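Local structure of aspartate aminotransferase (Thermotoga maritima, 1O4S) at residues G49-P54 / F244-S249; D217-T222 / Y297-F302; W253-L258 / T281-A286. The protein catalyses the reversible, pyridoxal-phosphate-dependent transfer of an amino group from L-aspartate to 2-oxoglutarate, giving oxaloacetate and L-glutamate. One frame throughout, in Å; residues are numbered along the deposited sequence.

Interaction 1. Residues G49-P54 / F244-S249; sequences GEPDFP and FSKSHS. With PLP (pyridoxal-5'-phosphate), chain M.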
loop_
_atom_site.group_PDB
_atom_site.type_symbol
_atom_site.label_atom_id
_atom_site.label_comp_id
_atom_site.label_asym_id
_atom_site.label_seq_id
_atom_site.Cartn_x
_atom_site.Cartn_y
_atom_site.Cartn_z
ATOM N N GLY B 49 -11.380 -15.953 3.963
ATOM C CA GLY B 49 -11.945 -14.708 3.497
ATOM C C GLY B 49 -11.803 -14.456 2.005
ATOM O O GLY B 49 -11.902 -13.291 1.575
ATOM N N GLU B 50 -11.557 -15.512 1.207
ATOM C CA GLU B 50 -11.394 -15.377 -0.250
ATOM C C GLU B 50 -12.025 -16.538 -0.994
ATOM O O GLU B 50 -11.972 -17.659 -0.508
ATOM C CB GLU B 50 -9.897 -15.291 -0.661
ATOM C CG GLU B 50 -9.098 -16.572 -0.453
ATOM C CD GLU B 50 -7.595 -16.376 -0.489
ATOM O OE1 GLU B 50 -7.124 -15.463 -1.210
ATOM O OE2 GLU B 50 -6.890 -17.172 0.194
ATOM N N PRO B 51 -12.555 -16.275 -2.197
ATOM C CA PRO B 51 -13.149 -17.347 -2.991
ATOM C C PRO B 51 -12.128 -18.414 -3.373
ATOM O O PRO B 51 -10.919 -18.159 -3.500
ATOM C CB PRO B 51 -13.752 -16.611 -4.207
ATOM C CG PRO B 51 -13.830 -15.185 -3.790
ATOM C CD PRO B 51 -12.665 -14.965 -2.871
ATOM N N ASP B 52 -12.609 -19.628 -3.516
ATOM C CA ASP B 52 -11.764 -20.758 -3.900
ATOM C C ASP B 52 -11.772 -20.970 -5.430
ATOM O O ASP B 52 -11.866 -22.089 -5.914
ATOM C CB ASP B 52 -12.250 -22.022 -3.176
ATOM C CG ASP B 52 -13.716 -22.352 -3.479
ATOM O OD1 ASP B 52 -14.555 -21.437 -3.492
ATOM O OD2 ASP B 52 -14.125 -23.505 -3.685
ATOM N N PHE B 53 -11.811 -19.897 -6.190
ATOM C CA PHE B 53 -11.838 -19.989 -7.627
ATOM C C PHE B 53 -10.499 -19.384 -8.067
ATOM O O PHE B 53 -9.896 -18.594 -7.348
ATOM C CB PHE B 53 -13.022 -19.210 -8.214
ATOM C CG PHE B 53 -14.313 -19.973 -8.228
ATOM C CD1 PHE B 53 -14.917 -20.330 -9.416
ATOM C CD2 PHE B 53 -14.937 -20.336 -7.042
ATOM C CE1 PHE B 53 -16.123 -21.058 -9.426
ATOM C CE2 PHE B 53 -16.126 -21.053 -7.050
ATOM C CZ PHE B 53 -16.709 -21.407 -8.242
ATOM N N PRO B 54 -10.026 -19.761 -9.245
ATOM C CA PRO B 54 -8.811 -19.147 -9.793
ATOM C C PRO B 54 -9.166 -17.793 -10.300
ATOM O O PRO B 54 -10.341 -17.465 -10.432
ATOM C CB PRO B 54 -8.406 -20.098 -10.954
ATOM C CG PRO B 54 -9.660 -20.855 -11.342
ATOM C CD PRO B 54 -10.590 -20.791 -10.150
ATOM N N PHE B 244 -11.956 -6.079 -7.066
ATOM C CA PHE B 244 -12.016 -7.297 -7.876
ATOM C C PHE B 244 -11.800 -8.551 -7.079
ATOM O O PHE B 244 -11.941 -9.670 -7.594
ATOM C CB PHE B 244 -10.983 -7.196 -9.011
ATOM C CG PHE B 244 -11.287 -6.104 -9.951
ATOM C CD1 PHE B 244 -10.911 -4.794 -9.642
ATOM C CD2 PHE B 244 -12.044 -6.346 -11.099
ATOM C CE1 PHE B 244 -11.221 -3.749 -10.490
ATOM C CE2 PHE B 244 -12.379 -5.302 -11.960
ATOM C CZ PHE B 244 -11.971 -4.001 -11.656
ATOM N N SER B 245 -11.463 -8.370 -5.814
ATOM C CA SER B 245 -11.008 -9.478 -4.984
ATOM C C SER B 245 -12.067 -10.565 -4.873
ATOM O O SER B 245 -11.777 -11.724 -5.054
ATOM C CB SER B 245 -10.651 -8.984 -3.591
ATOM O OG SER B 245 -9.346 -8.441 -3.555
ATOM N N LYS B 246 -13.286 -10.177 -4.547
ATOM C CA LYS B 246 -14.336 -11.154 -4.278
ATOM C C LYS B 246 -15.107 -11.483 -5.524
ATOM O O LYS B 246 -15.340 -12.649 -5.820
ATOM C CB LYS B 246 -15.260 -10.662 -3.120
ATOM C CG LYS B 246 -14.479 -10.181 -1.824
ATOM C CD LYS B 246 -13.526 -11.237 -1.282
ATOM C CE LYS B 246 -12.578 -10.773 -0.131
ATOM N NZ LYS B 246 -13.078 -9.594 0.564
ATOM N N SER B 247 -15.482 -10.451 -6.280
ATOM C CA SER B 247 -16.279 -10.617 -7.473
ATOM C C SER B 247 -15.597 -11.479 -8.525
ATOM O O SER B 247 -16.288 -12.155 -9.267
ATOM C CB SER B 247 -16.668 -9.246 -8.064
ATOM O OG SER B 247 -15.517 -8.546 -8.523
ATOM N N HIS B 248 -14.257 -11.462 -8.591
ATOM C CA HIS B 248 -13.520 -12.185 -9.631
ATOM C C HIS B 248 -12.467 -13.100 -9.079
ATOM O O HIS B 248 -11.601 -13.576 -9.819
ATOM C CB HIS B 248 -12.849 -11.199 -10.567
ATOM C CG HIS B 248 -13.815 -10.454 -11.418
ATOM N ND1 HIS B 248 -14.333 -9.230 -11.056
ATOM C CD2 HIS B 248 -14.399 -10.779 -12.592
ATOM C CE1 HIS B 248 -15.155 -8.805 -11.999
ATOM N NE2 HIS B 248 -15.220 -9.732 -12.937
ATOM N N SER B 249 -12.527 -13.332 -7.780
ATOM C CA SER B 249 -11.575 -14.186 -7.122
ATOM C C SER B 249 -10.135 -13.776 -7.465
ATOM O O SER B 249 -9.326 -14.601 -7.917
ATOM C CB SER B 249 -11.819 -15.641 -7.480
ATOM O OG SER B 249 -11.307 -16.481 -6.481
HETATM N N1 PLP M . -14.192 -5.521 3.184
HETATM C C2 PLP M . -14.583 -6.765 3.638
HETATM C C2A PLP M . -15.653 -6.766 4.689
HETATM C C3 PLP M . -13.977 -7.938 3.160
HETATM O O3 PLP M . -14.344 -9.033 3.569
HETATM C C4 PLP M . -12.995 -7.862 2.159
HETATM C C4A PLP M . -12.347 -9.154 1.613
HETATM C C5 PLP M . -12.645 -6.565 1.711
HETATM C C6 PLP M . -13.247 -5.424 2.238
HETATM C C5A PLP M . -11.618 -6.242 0.647
HETATM O O4P PLP M . -10.354 -6.873 0.535
HETATM P P PLP M . -9.346 -6.550 -0.666
HETATM O O1P PLP M . -8.784 -7.899 -0.921
HETATM O O2P PLP M . -10.078 -5.957 -1.797
HETATM O O3P PLP M . -8.405 -5.655 0.041
#

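Interaction 2. Residues D217-T222 / Y297-F302; sequences DSLVYT and YMVQTF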
loop_
_atom_site.group_PDB
_atom_site.type_symbol
_atom_site.label_atom_id
_atom_site.label_comp_id
_atom_site.label_asym_id
_atom_site.label_seq_id
_atom_site.Cartn_x
_atom_site.Cartn_y
_atom_site.Cartn_z
ATOM N N ASP B 217 -20.878 -7.194 -3.415
ATOM C CA ASP B 217 -22.142 -6.873 -4.087
ATOM C C ASP B 217 -22.567 -7.805 -5.244
ATOM O O ASP B 217 -23.751 -7.814 -5.623
ATOM C CB ASP B 217 -22.189 -5.412 -4.554
ATOM C CG ASP B 217 -21.271 -5.116 -5.748
ATOM O OD1 ASP B 217 -21.479 -4.062 -6.402
ATOM O OD2 ASP B 217 -20.291 -5.804 -6.075
ATOM N N SER B 218 -21.604 -8.540 -5.813
ATOM C CA SER B 218 -21.849 -9.511 -6.877
ATOM C C SER B 218 -22.292 -10.813 -6.298
ATOM O O SER B 218 -22.958 -11.586 -6.959
ATOM C CB SER B 218 -20.531 -9.803 -7.649
ATOM O OG SER B 218 -20.518 -8.990 -8.788
ATOM N N LEU B 219 -21.816 -11.104 -5.095
ATOM C CA LEU B 219 -22.125 -12.374 -4.457
ATOM C C LEU B 219 -23.411 -12.229 -3.652
ATOM O O LEU B 219 -23.400 -12.231 -2.421
ATOM C CB LEU B 219 -20.950 -12.840 -3.598
ATOM C CG LEU B 219 -19.754 -13.346 -4.399
ATOM C CD1 LEU B 219 -18.463 -13.230 -3.663
ATOM C CD2 LEU B 219 -20.007 -14.792 -4.769
ATOM N N VAL B 220 -24.514 -12.073 -4.376
ATOM C CA VAL B 220 -25.836 -11.911 -3.777
ATOM C C VAL B 220 -26.760 -13.049 -4.252
ATOM O O VAL B 220 -26.653 -13.518 -5.392
ATOM C CB VAL B 220 -26.443 -10.514 -4.073
ATOM C CG1 VAL B 220 -25.680 -9.432 -3.284
ATOM C CG2 VAL B 220 -26.452 -10.199 -5.581
ATOM N N TYR B 221 -27.621 -13.504 -3.345
ATOM C CA TYR B 221 -28.463 -14.690 -3.541
ATOM C C TYR B 221 -29.920 -14.293 -3.527
ATOM O O TYR B 221 -30.794 -15.111 -3.316
ATOM C CB TYR B 221 -28.180 -15.726 -2.454
ATOM C CG TYR B 221 -26.702 -15.883 -2.272
ATOM C CD1 TYR B 221 -25.895 -16.208 -3.363
ATOM C CD2 TYR B 221 -26.094 -15.672 -1.035
ATOM C CE1 TYR B 221 -24.515 -16.329 -3.226
ATOM C CE2 TYR B 221 -24.703 -15.794 -0.890
ATOM C CZ TYR B 221 -23.915 -16.112 -1.999
ATOM O OH TYR B 221 -22.539 -16.222 -1.891
ATOM N N THR B 222 -30.156 -13.032 -3.838
ATOM C CA THR B 222 -31.434 -12.420 -3.625
ATOM C C THR B 222 -31.531 -11.172 -4.518
ATOM O O THR B 222 -30.511 -10.673 -5.047
ATOM C CB THR B 222 -31.535 -12.161 -2.086
ATOM O OG1 THR B 222 -32.495 -13.053 -1.519
ATOM C CG2 THR B 222 -32.014 -10.797 -1.717
ATOM N N TYR B 297 -20.952 -17.996 -13.145
ATOM C CA TYR B 297 -20.744 -19.385 -12.719
ATOM C C TYR B 297 -20.327 -19.460 -11.241
ATOM O O TYR B 297 -20.793 -20.313 -10.490
ATOM C CB TYR B 297 -19.694 -20.147 -13.584
ATOM C CG TYR B 297 -19.657 -21.627 -13.200
ATOM C CD1 TYR B 297 -18.672 -22.141 -12.333
ATOM C CD2 TYR B 297 -20.665 -22.511 -13.641
ATOM C CE1 TYR B 297 -18.688 -23.524 -11.944
ATOM C CE2 TYR B 297 -20.677 -23.865 -13.255
ATOM C CZ TYR B 297 -19.673 -24.353 -12.413
ATOM O OH TYR B 297 -19.692 -25.686 -12.055
ATOM N N MET B 298 -19.435 -18.572 -10.848
ATOM C CA MET B 298 -18.963 -18.536 -9.483
ATOM C C MET B 298 -20.080 -18.168 -8.530
ATOM O O MET B 298 -20.228 -18.774 -7.483
ATOM C CB MET B 298 -17.836 -17.539 -9.369
ATOM C CG MET B 298 -17.222 -17.506 -8.005
ATOM S SD MET B 298 -15.951 -16.255 -7.812
ATOM C CE MET B 298 -15.183 -16.055 -9.660
ATOM N N VAL B 299 -20.853 -17.147 -8.880
ATOM C CA VAL B 299 -21.917 -16.668 -7.999
ATOM C C VAL B 299 -22.956 -17.787 -7.819
ATOM O O VAL B 299 -23.469 -18.001 -6.708
ATOM C CB VAL B 299 -22.591 -15.392 -8.577
ATOM C CG1 VAL B 299 -23.878 -15.062 -7.805
ATOM C CG2 VAL B 299 -21.625 -14.191 -8.567
ATOM N N GLN B 300 -23.250 -18.529 -8.886
ATOM C CA GLN B 300 -24.266 -19.590 -8.795
ATOM C C GLN B 300 -23.749 -20.757 -7.976
ATOM O O GLN B 300 -24.511 -21.397 -7.240
ATOM C CB GLN B 300 -24.709 -20.088 -10.177
ATOM C CG GLN B 300 -25.675 -21.307 -10.175
ATOM C CD GLN B 300 -27.079 -21.052 -9.520
ATOM O OE1 GLN B 300 -27.764 -22.019 -9.125
ATOM N NE2 GLN B 300 -27.499 -19.773 -9.420
ATOM N N THR B 301 -22.461 -21.051 -8.131
ATOM C CA THR B 301 -21.811 -22.046 -7.298
ATOM C C THR B 301 -21.917 -21.674 -5.799
ATOM O O THR B 301 -22.237 -22.517 -4.976
ATOM C CB THR B 301 -20.334 -22.190 -7.686
ATOM O OG1 THR B 301 -20.205 -22.631 -9.055
ATOM C CG2 THR B 301 -19.698 -23.246 -6.805
ATOM N N PHE B 302 -21.648 -20.412 -5.457
ATOM C CA PHE B 302 -21.782 -19.944 -4.085
ATOM C C PHE B 302 -23.239 -19.940 -3.592
ATOM O O PHE B 302 -23.501 -20.268 -2.437
ATOM C CB PHE B 302 -21.158 -18.553 -3.900
ATOM C CG PHE B 302 -19.691 -18.587 -3.566
ATOM C CD1 PHE B 302 -19.267 -18.867 -2.286
ATOM C CD2 PHE B 302 -18.737 -18.367 -4.535
ATOM C CE1 PHE B 302 -17.909 -18.907 -1.978
ATOM C CE2 PHE B 302 -17.385 -18.384 -4.223
ATOM C CZ PHE B 302 -16.979 -18.662 -2.939
#

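Interaction 3. Residues W253-L258 / T281-A286; sequences WRVGYL and TVAQYA. With PLP (pyridoxal-5'-phosphate), chain M.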
loop_
_atom_site.group_PDB
_atom_site.type_symbol
_atom_site.label_atom_id
_atom_site.label_comp_id
_atom_site.label_asym_id
_atom_site.label_seq_id
_atom_site.Cartn_x
_atom_site.Cartn_y
_atom_site.Cartn_z
ATOM N N TRP B 253 -4.195 -10.249 -6.327
ATOM C CA TRP B 253 -3.860 -9.154 -7.255
ATOM C C TRP B 253 -3.792 -7.784 -6.578
ATOM O O TRP B 253 -2.991 -6.964 -6.989
ATOM C CB TRP B 253 -4.810 -9.087 -8.446
ATOM C CG TRP B 253 -4.659 -10.207 -9.378
ATOM C CD1 TRP B 253 -5.348 -11.401 -9.375
ATOM C CD2 TRP B 253 -3.805 -10.243 -10.504
ATOM N NE1 TRP B 253 -4.960 -12.166 -10.444
ATOM C CE2 TRP B 253 -3.983 -11.493 -11.132
ATOM C CE3 TRP B 253 -2.874 -9.345 -11.045
ATOM C CZ2 TRP B 253 -3.272 -11.860 -12.261
ATOM C CZ3 TRP B 253 -2.162 -9.724 -12.160
ATOM C CH2 TRP B 253 -2.375 -10.965 -12.755
ATOM N N ARG B 254 -4.562 -7.608 -5.504
ATOM C CA ARG B 254 -4.708 -6.367 -4.739
ATOM C C ARG B 254 -5.126 -5.196 -5.613
ATOM O O ARG B 254 -4.340 -4.264 -5.769
ATOM C CB ARG B 254 -3.429 -6.010 -3.947
ATOM C CG ARG B 254 -2.652 -7.201 -3.370
ATOM C CD ARG B 254 -3.355 -8.021 -2.305
ATOM N NE ARG B 254 -3.956 -7.191 -1.270
ATOM C CZ ARG B 254 -5.256 -6.996 -1.066
ATOM N NH1 ARG B 254 -6.170 -7.590 -1.815
ATOM N NH2 ARG B 254 -5.649 -6.185 -0.089
ATOM N N VAL B 255 -6.325 -5.271 -6.200
ATOM C CA VAL B 255 -6.901 -4.186 -6.980
ATOM C C VAL B 255 -8.305 -3.890 -6.479
ATOM O O VAL B 255 -9.197 -4.739 -6.536
ATOM C CB VAL B 255 -7.070 -4.520 -8.456
ATOM C CG1 VAL B 255 -7.440 -3.248 -9.249
ATOM C CG2 VAL B 255 -5.876 -5.188 -8.985
ATOM N N GLY B 256 -8.484 -2.674 -5.988
ATOM C CA GLY B 256 -9.774 -2.186 -5.600
ATOM C C GLY B 256 -9.816 -0.734 -6.001
ATOM O O GLY B 256 -8.882 -0.231 -6.655
ATOM N N TYR B 257 -10.885 -0.054 -5.585
ATOM C CA TYR B 257 -11.049 1.327 -5.932
ATOM C C TYR B 257 -12.028 2.043 -5.036
ATOM O O TYR B 257 -12.827 1.430 -4.312
ATOM C CB TYR B 257 -11.487 1.458 -7.402
ATOM C CG TYR B 257 -12.739 0.688 -7.730
ATOM C CD1 TYR B 257 -14.006 1.219 -7.466
ATOM C CD2 TYR B 257 -12.662 -0.563 -8.281
ATOM C CE1 TYR B 257 -15.152 0.523 -7.749
ATOM C CE2 TYR B 257 -13.814 -1.295 -8.553
ATOM C CZ TYR B 257 -15.054 -0.741 -8.298
ATOM O OH TYR B 257 -16.187 -1.450 -8.610
ATOM N N LEU B 258 -11.936 3.371 -5.102
ATOM C CA LEU B 258 -12.818 4.277 -4.396
ATOM C C LEU B 258 -13.394 5.198 -5.432
ATOM O O LEU B 258 -12.691 5.629 -6.346
ATOM C CB LEU B 258 -12.000 5.053 -3.370
ATOM C CG LEU B 258 -12.628 6.204 -2.592
ATOM C CD1 LEU B 258 -12.049 6.273 -1.209
ATOM C CD2 LEU B 258 -12.445 7.561 -3.330
ATOM N N THR B 281 1.412 -2.540 -12.068
ATOM C CA THR B 281 0.891 -2.263 -13.411
ATOM C C THR B 281 0.257 -3.478 -14.054
ATOM O O THR B 281 -0.747 -3.348 -14.771
ATOM C CB THR B 281 2.000 -1.719 -14.323
ATOM O OG1 THR B 281 2.713 -0.692 -13.623
ATOM C CG2 THR B 281 1.423 -1.068 -15.573
ATOM N N VAL B 282 0.868 -4.647 -13.859
ATOM C CA VAL B 282 0.257 -5.875 -14.354
ATOM C C VAL B 282 -1.172 -6.006 -13.830
ATOM O O VAL B 282 -2.095 -6.299 -14.592
ATOM C CB VAL B 282 1.095 -7.154 -14.045
ATOM C CG1 VAL B 282 0.529 -8.345 -14.806
ATOM C CG2 VAL B 282 2.558 -6.947 -14.402
ATOM N N ALA B 283 -1.341 -5.807 -12.523
ATOM C CA ALA B 283 -2.634 -5.869 -11.872
ATOM C C ALA B 283 -3.645 -4.891 -12.519
ATOM O O ALA B 283 -4.811 -5.196 -12.686
ATOM C CB ALA B 283 -2.490 -5.572 -10.357
ATOM N N GLN B 284 -3.191 -3.708 -12.867
ATOM C CA GLN B 284 -4.063 -2.736 -13.500
ATOM C C GLN B 284 -4.577 -3.273 -14.798
ATOM O O GLN B 284 -5.779 -3.185 -15.041
ATOM C CB GLN B 284 -3.389 -1.404 -13.675
ATOM C CG GLN B 284 -3.021 -0.776 -12.368
ATOM C CD GLN B 284 -2.607 0.674 -12.486
ATOM O OE1 GLN B 284 -3.378 1.492 -12.937
ATOM N NE2 GLN B 284 -1.419 0.992 -12.031
ATOM N N TYR B 285 -3.711 -3.845 -15.620
ATOM C CA TYR B 285 -4.175 -4.433 -16.868
ATOM C C TYR B 285 -5.040 -5.655 -16.672
ATOM O O TYR B 285 -6.022 -5.852 -17.415
ATOM C CB TYR B 285 -3.025 -4.669 -17.854
ATOM C CG TYR B 285 -2.592 -3.327 -18.431
ATOM C CD1 TYR B 285 -1.487 -2.655 -17.936
ATOM C CD2 TYR B 285 -3.340 -2.705 -19.426
ATOM C CE1 TYR B 285 -1.109 -1.430 -18.426
ATOM C CE2 TYR B 285 -2.965 -1.473 -19.925
ATOM C CZ TYR B 285 -1.835 -0.853 -19.412
ATOM O OH TYR B 285 -1.445 0.349 -19.882
ATOM N N ALA B 286 -4.732 -6.443 -15.651
ATOM C CA ALA B 286 -5.569 -7.588 -15.313
ATOM C C ALA B 286 -7.015 -7.112 -14.951
ATOM O O ALA B 286 -7.988 -7.662 -15.426
ATOM C CB ALA B 286 -4.948 -8.366 -14.180
HETATM N N1 PLP M . -14.192 -5.521 3.184
HETATM C C2 PLP M . -14.583 -6.765 3.638
HETATM C C2A PLP M . -15.653 -6.766 4.689
HETATM C C3 PLP M . -13.977 -7.938 3.160
HETATM O O3 PLP M . -14.344 -9.033 3.569
HETATM C C4 PLP M . -12.995 -7.862 2.159
HETATM C C4A PLP M . -12.347 -9.154 1.613
HETATM C C5 PLP M . -12.645 -6.565 1.711
HETATM C C6 PLP M . -13.247 -5.424 2.238
HETATM C C5A PLP M . -11.618 -6.242 0.647
HETATM O O4P PLP M . -10.354 -6.873 0.535
HETATM P P PLP M . -9.346 -6.550 -0.666
HETATM O O1P PLP M . -8.784 -7.899 -0.921
HETATM O O2P PLP M . -10.078 -5.957 -1.797
HETATM O O3P PLP M . -8.405 -5.655 0.041
#

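Interaction 1. Residues G49-P54 / F244-S249
Two loops meet in the active site of this fold-type I PLP enzyme: 244-249, which follows strand 238-243 and carries the cofactor lysine, and 49-54, whose Gly49 probably belongs to the L-aspartate site. Lys246 NZ is covalently joined to PLP C4A at 1.4 Å, the linkage of an internal aldimine. Its chain bends at chi2 (-55°) and again at chi4, and CE passes 3.1 Å from Gly49 O. One residue back, Ser245 OG donates to phosphate oxygen O1P at 2.7 Å, so successive residues hold C4A and the phosphate arm, which leave neighbouring ring carbons. Pro51 lies across the lysine chain at about a right angle; its CD is 4.1 Å from Lys246 CD, while its CG sits 3.6 Å from Lys246 O. From the second subunit, Tyr74 packs on Lys246, and Lys73 NZ bonds to Pro51 O. The far end of the contact depends on Ser249, whose backbone lies in the left-handed helical region. Its OG, turned anti to the backbone N (chi1 -156°), sits 3.3 Å from Pro51 CB and donates to Phe53 O at 2.7 Å, approaching from 46° above the carbonyl plane.

Interaction 2. Residues D217-T222 / Y297-F302
Leu219 and Tyr221 both cross Phe302 obliquely where loop 217-222 runs beside helix 296-315, with Val299, one helical turn before Phe302, packed on the loop backbone. Phe302 points from the helix toward the loop. Leu219 brings its CD2 branch to the ring, 3.8 Å from Phe302 CD2. Tyr221 comes instead to the root of the same side chain, its OH lying 3.4 Å from Phe302 CB. The tyrosine ring swings across because CG stands anti to the carbonyl carbon (chi1 -46°); this sets its CE1 edge 4.0 Å from Val299 O, nearly in the ring plane, while Leu219 O lies over one face toward the rim. The hydroxyl itself is hydrogen-bonded to Ala326 O. An alanine in place of Tyr221 would remove the ring and hydroxyl, with their packing on Phe302 and bond to Ala326 O, and would probably loosen the loop against the helix.

Both methyls of Val299 pack on Ser218 O, CG2 closest at 3.3 Å, and CG1 also approaches Val220 O at 4.0 Å. Ser218 O also takes a weak bond from Val220 N, closing an inverse gamma turn centred on Leu219. With no hydrogen bond between the two segments, the joint is one of shape. Phe302 also meets the ring of Phe327 and makes a cation-pi contact with Arg305. This is largely van der Waals packing, of methyls and rings on side chains and backbone carbonyls, between a loop that follows a strand of the large central sheet and a long helix, consistent with how the two domains of fold-type I aminotransferases join.

Interaction 3. Residues W253-L258 / T281-A286
Trp253, Ala283 and Val255 bear most of this buried contact, in which the approach to strand 256-259 lies against the first turns of helix 281-290. Trp253 points toward the helix with CG anti to its carbonyl carbon (chi1 -69°), and the six-membered ring does the touching. Ala286 CB sits over one face of that ring in a CH-pi contact, 3.9 Å from its centroid and 17° off the normal. Val282 comes from another direction, its CG1 meeting the ring edge at CZ3, 4.0 Å away. Between them Ala283 lies obliquely, with its CA 3.6 Å from Trp253 CE3, so the indole is met by residues on two successive turns of the helix. The ring nitrogen NE1 is hydrogen-bonded to Thr55 OG1.

The methyl of Ala283 serves a second neighbour. Val255 turns its CG2 branch, anti to the carbonyl carbon, toward the helix, 3.7 Å from Ala283 CB. Small residues at Ala283 and Ala286 let the helix backbone come close to the indole and to the valine.

Arg254, between these two packed residues, sends its end the other way, to the cofactor. The chain bends at chi2 and chi3, placing the guanidinium edge-on to the phosphate: NH1 donates to PLP O1P and NH2 to PLP O3P, each at 2.8 Å, the second nearly straight at 169°. NH1 also bonds to Thr251 O and NH2 to Thr276 O of the second subunit, which would help fix the rotation of the group. A bidentate arginine-phosphate interaction of this kind, facing the charge of the phosphate, belongs to the phosphate-binding site of fold-type I PLP aminotransferases.

Interactions 1 and 3 share PLP and the second subunit, and a probable backbone bond from Phe244 N to Val255 O joins them. Their chemistry is covalent and polar at the cofactor, but across its own segments interaction 3 is apolar, 253-258 packing on helix 281-290 and buried throughout. Interactions 1 and 2 are partly buried. A hydrogen bond crosses only in interaction 1; interaction 2, beside helix 296-315, has none and touches no other chain. It does pack on interaction 1, where Phe53 meets Met298 and Thr301, and Leu219 CD1 lies against Lys246 O. Interactions 2 and 3 do not touch, their centres about 22 Å apart, although their helices are consecutive in the chain.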